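PDB 3BY6: predicted transcriptional regulator from Oenococcus oeni, which probably binds DNA through a winged helix-turn-helix domain of the GntR family and acts as a transcription factor. Local coordinates for residues V12-V17 / Y56-A61. Sequence-based numbering, arbitrary orientation.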
loop_
_atom_site.group_PDB
_atom_site.type_symbol
_atom_site.label_atom_id
_atom_site.label_comp_id
_atom_site.label_asym_id
_atom_site.label_seq_id
_atom_site.Cartn_x
_atom_site.Cartn_y
_atom_site.Cartn_z
ATOM N N VAL D 12 11.731 5.881 8.640
ATOM C CA VAL D 12 11.022 5.698 9.883
ATOM C C VAL D 12 10.303 7.003 10.318
ATOM O O VAL D 12 9.169 6.961 10.849
ATOM C CB VAL D 12 11.942 5.142 11.002
ATOM C CG1 VAL D 12 11.163 4.982 12.306
ATOM C CG2 VAL D 12 12.533 3.775 10.570
ATOM N N TYR D 13 10.943 8.147 10.055
ATOM C CA TYR D 13 10.380 9.448 10.484
ATOM C C TYR D 13 9.015 9.693 9.830
ATOM O O TYR D 13 8.109 10.200 10.487
ATOM C CB TYR D 13 11.387 10.602 10.307
ATOM C CG TYR D 13 11.407 11.300 8.978
ATOM C CD1 TYR D 13 12.123 10.793 7.898
ATOM C CD2 TYR D 13 10.738 12.491 8.805
ATOM C CE1 TYR D 13 12.134 11.466 6.659
ATOM C CE2 TYR D 13 10.745 13.174 7.598
ATOM C CZ TYR D 13 11.443 12.673 6.526
ATOM O OH TYR D 13 11.415 13.389 5.332
ATOM N N LEU D 14 8.844 9.247 8.584
ATOM C CA LEU D 14 7.573 9.376 7.867
ATOM C C LEU D 14 6.588 8.303 8.261
ATOM O O LEU D 14 5.391 8.514 8.197
ATOM C CB LEU D 14 7.789 9.373 6.344
ATOM C CG LEU D 14 8.588 10.595 5.875
ATOM C CD1 LEU D 14 9.294 10.360 4.504
ATOM C CD2 LEU D 14 7.735 11.863 5.870
ATOM N N GLN D 15 7.053 7.134 8.685
ATOM C CA GLN D 15 6.106 6.186 9.251
ATOM C C GLN D 15 5.519 6.709 10.570
ATOM O O GLN D 15 4.372 6.421 10.905
ATOM C CB GLN D 15 6.748 4.829 9.438
ATOM C CG GLN D 15 7.238 4.201 8.105
ATOM C CD GLN D 15 7.840 2.827 8.278
ATOM O OE1 GLN D 15 7.368 2.021 9.083
ATOM N NE2 GLN D 15 8.890 2.549 7.512
ATOM N N LEU D 16 6.311 7.453 11.325
ATOM C CA LEU D 16 5.821 8.052 12.561
ATOM C C LEU D 16 4.936 9.274 12.289
ATOM O O LEU D 16 3.949 9.459 12.972
ATOM C CB LEU D 16 6.970 8.470 13.476
ATOM C CG LEU D 16 6.575 9.119 14.816
ATOM C CD1 LEU D 16 5.547 8.296 15.593
ATOM C CD2 LEU D 16 7.868 9.310 15.629
ATOM N N VAL D 17 5.317 10.093 11.314
ATOM C CA VAL D 17 4.442 11.156 10.802
ATOM C C VAL D 17 3.088 10.539 10.442
ATOM O O VAL D 17 2.034 11.069 10.855
ATOM C CB VAL D 17 5.077 11.927 9.564
ATOM C CG1 VAL D 17 4.050 12.861 8.827
ATOM C CG2 VAL D 17 6.336 12.735 9.983
ATOM N N TYR D 56 8.522 15.158 14.079
ATOM C CA TYR D 56 7.865 16.317 14.679
ATOM C C TYR D 56 7.952 17.535 13.773
ATOM O O TYR D 56 6.967 18.220 13.537
ATOM C CB TYR D 56 8.489 16.601 16.054
ATOM C CG TYR D 56 7.889 15.809 17.217
ATOM C CD1 TYR D 56 7.043 14.704 17.009
ATOM C CD2 TYR D 56 8.195 16.161 18.547
ATOM C CE1 TYR D 56 6.519 13.981 18.102
ATOM C CE2 TYR D 56 7.652 15.474 19.620
ATOM C CZ TYR D 56 6.820 14.384 19.401
ATOM O OH TYR D 56 6.286 13.719 20.493
ATOM N N LYS D 57 9.144 17.761 13.246
ATOM C CA LYS D 57 9.411 18.850 12.326
ATOM C C LYS D 57 8.511 18.810 11.063
ATOM O O LYS D 57 8.026 19.850 10.607
ATOM C CB LYS D 57 10.894 18.802 11.977
ATOM C CG LYS D 57 11.376 19.845 10.991
ATOM C CD LYS D 57 12.860 19.623 10.671
ATOM C CE LYS D 57 13.381 20.629 9.646
ATOM N NZ LYS D 57 12.649 20.499 8.356
ATOM N N GLU D 58 8.276 17.607 10.531
ATOM C CA GLU D 58 7.408 17.389 9.354
ATOM C C GLU D 58 5.908 17.474 9.696
ATOM O O GLU D 58 5.102 18.017 8.928
ATOM C CB GLU D 58 7.731 16.018 8.721
ATOM C CG GLU D 58 6.851 15.588 7.518
ATOM C CD GLU D 58 6.963 16.506 6.302
ATOM O OE1 GLU D 58 8.037 17.114 6.126
ATOM O OE2 GLU D 58 5.978 16.643 5.527
ATOM N N LEU D 59 5.507 16.870 10.803
ATOM C CA LEU D 59 4.138 17.031 11.281
ATOM C C LEU D 59 3.830 18.540 11.407
ATOM O O LEU D 59 2.727 18.966 11.134
ATOM C CB LEU D 59 3.939 16.363 12.660
ATOM C CG LEU D 59 3.243 14.999 12.879
ATOM C CD1 LEU D 59 2.420 14.488 11.709
ATOM C CD2 LEU D 59 4.220 13.982 13.339
ATOM N N GLU D 60 4.810 19.329 11.827
ATOM C CA GLU D 60 4.589 20.763 11.990
ATOM C C GLU D 60 4.437 21.515 10.645
ATOM O O GLU D 60 3.541 22.366 10.505
ATOM C CB GLU D 60 5.688 21.376 12.848
ATOM C CG GLU D 60 5.357 22.782 13.257
ATOM C CD GLU D 60 6.107 23.230 14.490
ATOM O OE1 GLU D 60 7.055 22.502 14.881
ATOM O OE2 GLU D 60 5.741 24.303 15.049
ATOM N N ALA D 61 5.288 21.169 9.670
ATOM C CA ALA D 61 5.181 21.657 8.278
ATOM C C ALA D 61 3.822 21.366 7.648
ATOM O O ALA D 61 3.308 22.158 6.848
ATOM C CB ALA D 61 6.258 21.040 7.446
#
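V17 lays its two methyls over E58 and L59, where helices 12-25 and 49-61 meet. V17 CG2, beside its own backbone N, rests 3.8 Å from E58 CB, while V17 CG1, anti to that N (chi1 168°), meets L59 CD1 at 3.7 Å. The V17 and L59 side chains run past each other in opposite directions, and L59 CD2 reaches within 3.8 Å of V17 CA. E58 bends at chi2 (63°), presenting its CB and CG methylenes to helix 12-25; its OE2 is hydrogen-bonded to Q62 NE2. Y13 offers its ring edge, with CE2 4.3 Å from E58 CB, and K54 adds a cation-pi contact. L14 CG sits over the rim of one Y13 ring face, and L14 CD2 comes within 4.2 Å of E58 CG. An alanine in place of V17 would probably leave a gap facing the E58 methylenes and L59 CD1, with less to hold the L59 branch. The segment axes come within 9.3 Å, with a crossing angle of -50°, packing the first helix of the winged helix-turn-helix domain against the end of its probable recognition helix. With no hydrogen bond or salt bridge between the segments, their fit depends on apolar shape, glutamate methylenes included.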